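Local coordinates for metallo-beta-lactamase domain-containing protein (Enterococcus faecalis, PDB 2AZ4) that is of unknown function but has a metallo-beta-lactamase fold with two bound zinc ions, and may be an RNA-binding exonuclease, as its family suggests, at residues G381-P385 / E386-K390; D189-L192 / H193-R197. One frame throughout, in Å; residues are numbered along the deposited sequence.

Contact 1: residues G381-P385 / E386-K390; sequences GHAIP and EDLDK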
loop_
_atom_site.group_PDB
_atom_site.type_symbol
_atom_site.label_atom_id
_atom_site.label_comp_id
_atom_site.label_asym_id
_atom_site.label_seq_id
_atom_site.Cartn_x
_atom_site.Cartn_y
_atom_site.Cartn_z
ATOM N N GLY A 381 4.868 1.531 7.632
ATOM C CA GLY A 381 4.927 0.344 6.809
ATOM C C GLY A 381 6.293 0.079 6.162
ATOM O O GLY A 381 6.488 -0.987 5.581
ATOM N N HIS A 382 7.225 1.041 6.256
ATOM C CA HIS A 382 8.511 0.975 5.534
ATOM C C HIS A 382 9.696 0.639 6.418
ATOM O O HIS A 382 9.711 0.990 7.605
ATOM C CB HIS A 382 8.781 2.275 4.770
ATOM C CG HIS A 382 7.785 2.536 3.688
ATOM N ND1 HIS A 382 7.860 1.938 2.451
ATOM C CD2 HIS A 382 6.671 3.310 3.667
ATOM C CE1 HIS A 382 6.839 2.335 1.711
ATOM N NE2 HIS A 382 6.112 3.179 2.418
ATOM N N ALA A 383 10.659 -0.080 5.846
ATOM C CA ALA A 383 11.855 -0.498 6.583
ATOM C C ALA A 383 12.539 0.751 7.099
ATOM O O ALA A 383 12.703 1.704 6.349
ATOM C CB ALA A 383 12.788 -1.272 5.677
ATOM N N ILE A 384 12.906 0.770 8.376
ATOM C CA ILE A 384 13.653 1.912 8.899
ATOM C C ILE A 384 15.063 1.944 8.228
ATOM O O ILE A 384 15.499 0.932 7.686
ATOM C CB ILE A 384 13.731 1.879 10.446
ATOM C CG1 ILE A 384 14.585 0.701 10.915
ATOM C CG2 ILE A 384 12.319 1.812 11.041
ATOM C CD1 ILE A 384 14.753 0.591 12.465
ATOM N N PRO A 385 15.756 3.109 8.218
ATOM C CA PRO A 385 17.027 3.148 7.459
ATOM C C PRO A 385 17.971 1.978 7.788
ATOM O O PRO A 385 18.468 1.321 6.881
ATOM C CB PRO A 385 17.626 4.498 7.858
ATOM C CG PRO A 385 16.413 5.365 8.130
ATOM C CD PRO A 385 15.436 4.419 8.821
ATOM N N GLU A 386 18.162 1.694 9.076
ATOM C CA GLU A 386 18.917 0.524 9.538
ATOM C C GLU A 386 18.493 -0.785 8.887
ATOM O O GLU A 386 19.342 -1.626 8.543
ATOM C CB GLU A 386 18.730 0.375 11.055
ATOM C CG GLU A 386 19.940 -0.082 11.803
ATOM C CD GLU A 386 19.906 0.393 13.260
ATOM O OE1 GLU A 386 19.079 -0.128 14.053
ATOM O OE2 GLU A 386 20.698 1.303 13.606
ATOM N N ASP A 387 17.182 -0.983 8.740
ATOM C CA ASP A 387 16.671 -2.263 8.260
ATOM C C ASP A 387 16.833 -2.384 6.761
ATOM O O ASP A 387 16.950 -3.467 6.248
ATOM C CB ASP A 387 15.214 -2.482 8.713
ATOM C CG ASP A 387 15.121 -2.755 10.224
ATOM O OD1 ASP A 387 16.191 -2.963 10.832
ATOM O OD2 ASP A 387 14.008 -2.752 10.808
ATOM N N LEU A 388 16.847 -1.250 6.072
ATOM C CA LEU A 388 17.145 -1.228 4.642
ATOM C C LEU A 388 18.545 -1.785 4.391
ATOM O O LEU A 388 18.706 -2.656 3.566
ATOM C CB LEU A 388 17.024 0.194 4.095
ATOM C CG LEU A 388 15.617 0.779 3.933
ATOM C CD1 LEU A 388 15.672 2.270 3.627
ATOM C CD2 LEU A 388 14.811 0.034 2.860
ATOM N N ASP A 389 19.538 -1.293 5.140
ATOM C CA ASP A 389 20.904 -1.859 5.115
ATOM C C ASP A 389 20.952 -3.332 5.495
ATOM O O ASP A 389 21.715 -4.097 4.909
ATOM C CB ASP A 389 21.842 -1.069 6.036
ATOM C CG ASP A 389 22.036 0.372 5.586
ATOM O OD1 ASP A 389 22.044 0.628 4.363
ATOM O OD2 ASP A 389 22.189 1.253 6.462
ATOM N N LYS A 390 20.143 -3.751 6.473
ATOM C CA LYS A 390 20.133 -5.159 6.843
ATOM C C LYS A 390 19.572 -6.023 5.717
ATOM O O LYS A 390 20.044 -7.133 5.497
ATOM C CB LYS A 390 19.367 -5.408 8.147
ATOM C CG LYS A 390 20.146 -5.064 9.397
ATOM C CD LYS A 390 19.228 -4.767 10.595
ATOM C CE LYS A 390 20.055 -4.123 11.726
ATOM N NZ LYS A 390 19.267 -3.743 12.957
HETATM O O HOH W 1 11.912 -2.159 9.481
#
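The backbone carbonyl of I384, the N-cap residue of helix 385-395, opens the first turn: I384 O accepts the amide of L388 at 3.0 Å, almost in line with the C=O bond (171°), and more weakly that of D387. One residue on, P385 O accepts a long, weak bond from D389 N at 3.3 Å. P385, in the first turn, has no amide hydrogen to offer.

A water joins the two sides. It accepts from I384 N at 3.3 Å and donates to D387 OD2 at 2.6 Å, so the carboxylate reaches the N-cap amide through solvent.

The I384 side chain packs on the same carboxylate: CG1, set between its own backbone N and carbonyl carbon (chi1 67°), lies 3.5 Å from D387 OD2. The apolar contact is on the buried side, where A383 CB meets L388 CD2 at 3.7 Å, and S219 touches L388 as well.

Within 386-390, K390 NZ is 3.8 Å from both D387 OD1 and E386 OE1, two long salt bridges that make a small network. Acidic D387 and E386 near the N-terminus should suit the helix dipole, and the lysine probably offsets part of their charge.

Contact 2: residues D189-L192 / H193-R197; sequences DLRL and HGHNR. With ZN (zinc ion), chain C; ZN (zinc ion), chain D.
The R191 guanidinium carries G194 CA over one face, 3.2 Å above its plane and offset toward the rim; a glycine allows the backbone this near. The H193 ring in turn takes R191 CD over one face in a CH-pi contact, 4.0 Å from CD to the ring centroid, while a water lies in plane at the ring edge, 2.7 Å from ND1. The same water, paired with ND1, accepts from L192 N at 3.0 Å, which bridges the ring to the L192 amide. Guanidinium and H193 ring stand steeply to each other, 69° between planes, and the H195 ring comes obliquely to R191, its CD2 3.8 Å from NH2.

R191 reaches its place with CG between the backbone N and carbonyl carbon (chi1 61°) and an extended chain beyond. Residues from other parts of the chain hold its polar end: salt bridges from NE to D166 and from NH2 to E237, and a hydrogen bond from NH1 to S380 O. D166 also accepts from G194 N.

At the other end R197, its chain bent, donates from NH2 to L192 O at 2.9 Å, with the oxygen close to the guanidinium plane. L192 packs on T200 and L201 of helix 197-207.

D189 begins the segment, its OD2 bridging both zinc ions, 2.4 Å from the zinc of chain C and 2.2 Å from that of chain D. The acids around R191 probably balance its positive charge, and the salt bridges probably help to hold this loop two residues after the bridging ligand, an aspartate characteristic of dinuclear metallo-beta-lactamase-fold sites.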
loop_
_atom_site.group_PDB
_atom_site.type_symbol
_atom_site.label_atom_id
_atom_site.label_comp_id
_atom_site.label_asym_id
_atom_site.label_seq_id
_atom_site.Cartn_x
_atom_site.Cartn_y
_atom_site.Cartn_z
ATOM N N ASP A 189 7.165 -2.556 -1.577
ATOM C CA ASP A 189 7.351 -1.902 -0.287
ATOM C C ASP A 189 7.461 -2.959 0.792
ATOM O O ASP A 189 6.747 -3.961 0.725
ATOM C CB ASP A 189 6.130 -1.045 0.027
ATOM C CG ASP A 189 6.064 0.213 -0.776
ATOM O OD1 ASP A 189 6.938 0.481 -1.634
ATOM O OD2 ASP A 189 5.117 0.970 -0.539
ATOM N N LEU A 190 8.323 -2.728 1.794
ATOM C CA LEU A 190 8.598 -3.719 2.840
ATOM C C LEU A 190 9.315 -3.215 4.093
ATOM O O LEU A 190 9.910 -2.152 4.106
ATOM C CB LEU A 190 9.366 -4.937 2.329
ATOM C CG LEU A 190 10.567 -4.963 1.370
ATOM C CD1 LEU A 190 11.394 -3.699 1.173
ATOM C CD2 LEU A 190 11.433 -6.159 1.634
ATOM N N ARG A 191 9.271 -4.028 5.137
ATOM C CA ARG A 191 9.839 -3.653 6.443
ATOM C C ARG A 191 10.219 -4.920 7.185
ATOM O O ARG A 191 9.924 -6.025 6.721
ATOM C CB ARG A 191 8.816 -2.834 7.257
ATOM C CG ARG A 191 7.521 -3.612 7.550
ATOM C CD ARG A 191 6.549 -2.817 8.421
ATOM N NE ARG A 191 5.246 -3.473 8.519
ATOM C CZ ARG A 191 4.193 -2.984 9.171
ATOM N NH1 ARG A 191 4.264 -1.820 9.783
ATOM N NH2 ARG A 191 3.060 -3.668 9.204
ATOM N N LEU A 192 10.847 -4.753 8.348
ATOM C CA LEU A 192 11.250 -5.869 9.193
ATOM C C LEU A 192 10.696 -5.756 10.619
ATOM O O LEU A 192 11.105 -6.522 11.514
ATOM C CB LEU A 192 12.790 -5.935 9.248
ATOM C CG LEU A 192 13.502 -6.662 8.088
ATOM C CD1 LEU A 192 15.017 -6.522 8.201
ATOM C CD2 LEU A 192 13.109 -8.144 8.083
ATOM N N HIS A 193 9.781 -4.814 10.839
ATOM C CA HIS A 193 9.198 -4.612 12.163
ATOM C C HIS A 193 7.658 -4.767 12.208
ATOM O O HIS A 193 7.006 -4.288 13.133
ATOM C CB HIS A 193 9.625 -3.243 12.719
ATOM C CG HIS A 193 9.039 -2.082 11.981
ATOM N ND1 HIS A 193 9.626 -1.530 10.862
ATOM C CD2 HIS A 193 7.904 -1.371 12.197
ATOM C CE1 HIS A 193 8.889 -0.525 10.428
ATOM N NE2 HIS A 193 7.840 -0.406 11.222
ATOM N N GLY A 194 7.080 -5.425 11.211
ATOM C CA GLY A 194 5.613 -5.564 11.125
ATOM C C GLY A 194 5.058 -6.810 11.797
ATOM O O GLY A 194 5.655 -7.344 12.738
ATOM N N HIS A 195 3.898 -7.257 11.322
ATOM C CA HIS A 195 3.221 -8.423 11.873
ATOM C C HIS A 195 3.974 -9.705 11.549
ATOM O O HIS A 195 3.923 -10.664 12.317
ATOM C CB HIS A 195 1.787 -8.547 11.323
ATOM C CG HIS A 195 0.989 -7.277 11.424
ATOM N ND1 HIS A 195 0.448 -6.832 12.610
ATOM C CD2 HIS A 195 0.663 -6.352 10.485
ATOM C CE1 HIS A 195 -0.190 -5.692 12.395
ATOM N NE2 HIS A 195 -0.064 -5.373 11.114
ATOM N N ASN A 196 4.646 -9.729 10.407
ATOM C CA ASN A 196 5.273 -10.951 9.943
ATOM C C ASN A 196 6.697 -10.696 9.459
ATOM O O ASN A 196 6.970 -10.848 8.283
ATOM C CB ASN A 196 4.429 -11.583 8.818
ATOM C CG ASN A 196 3.000 -11.956 9.266
ATOM O OD1 ASN A 196 2.795 -12.925 10.022
ATOM N ND2 ASN A 196 2.002 -11.217 8.757
ATOM N N ARG A 197 7.595 -10.304 10.363
ATOM C CA ARG A 197 8.983 -9.998 9.970
ATOM C C ARG A 197 9.671 -11.174 9.233
ATOM O O ARG A 197 10.507 -10.982 8.332
ATOM C CB ARG A 197 9.782 -9.488 11.182
ATOM C CG ARG A 197 10.937 -10.339 11.682
ATOM C CD ARG A 197 11.604 -9.692 12.901
ATOM N NE ARG A 197 13.051 -9.918 12.909
ATOM C CZ ARG A 197 13.966 -8.973 12.662
ATOM N NH1 ARG A 197 15.252 -9.289 12.694
ATOM N NH2 ARG A 197 13.609 -7.703 12.421
HETATM ZN ZN ZN C . 2.940 0.732 0.428
HETATM ZN ZN ZN D . 4.697 2.742 -1.857
HETATM O O HOH W 1 11.912 -2.159 9.481
HETATM O O HOH W 2 3.429 2.548 1.558
HETATM O O HOH W 3 2.597 2.636 -0.838
HETATM O O HOH W 4 4.984 4.151 -0.010
#

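In the fold
Contacts 1 and 2, with centres 9 Å apart, are a helix start with the loop before it, and a loop, meeting beside the dinuclear zinc site. Contact 2 supplies a metal ligand directly, whereas the loop that opens contact 1 packs against the zinc ligands: H382 CE1 lies 3.1 Å from D189 OD2, and G381 O accepts a hydrogen bond from H167, another zinc ligand. H382 ND1 is hydrogen-bonded to E216. A383 packs its CB 3.4 Å from L190 O, yet its side chain remains about 11 Å from a zinc ion. One water serves both contacts, linking I384 and D387 to L192 and H193. Helix 385-395 thus joins the loop carrying D189, with L192 touching D387 and I391.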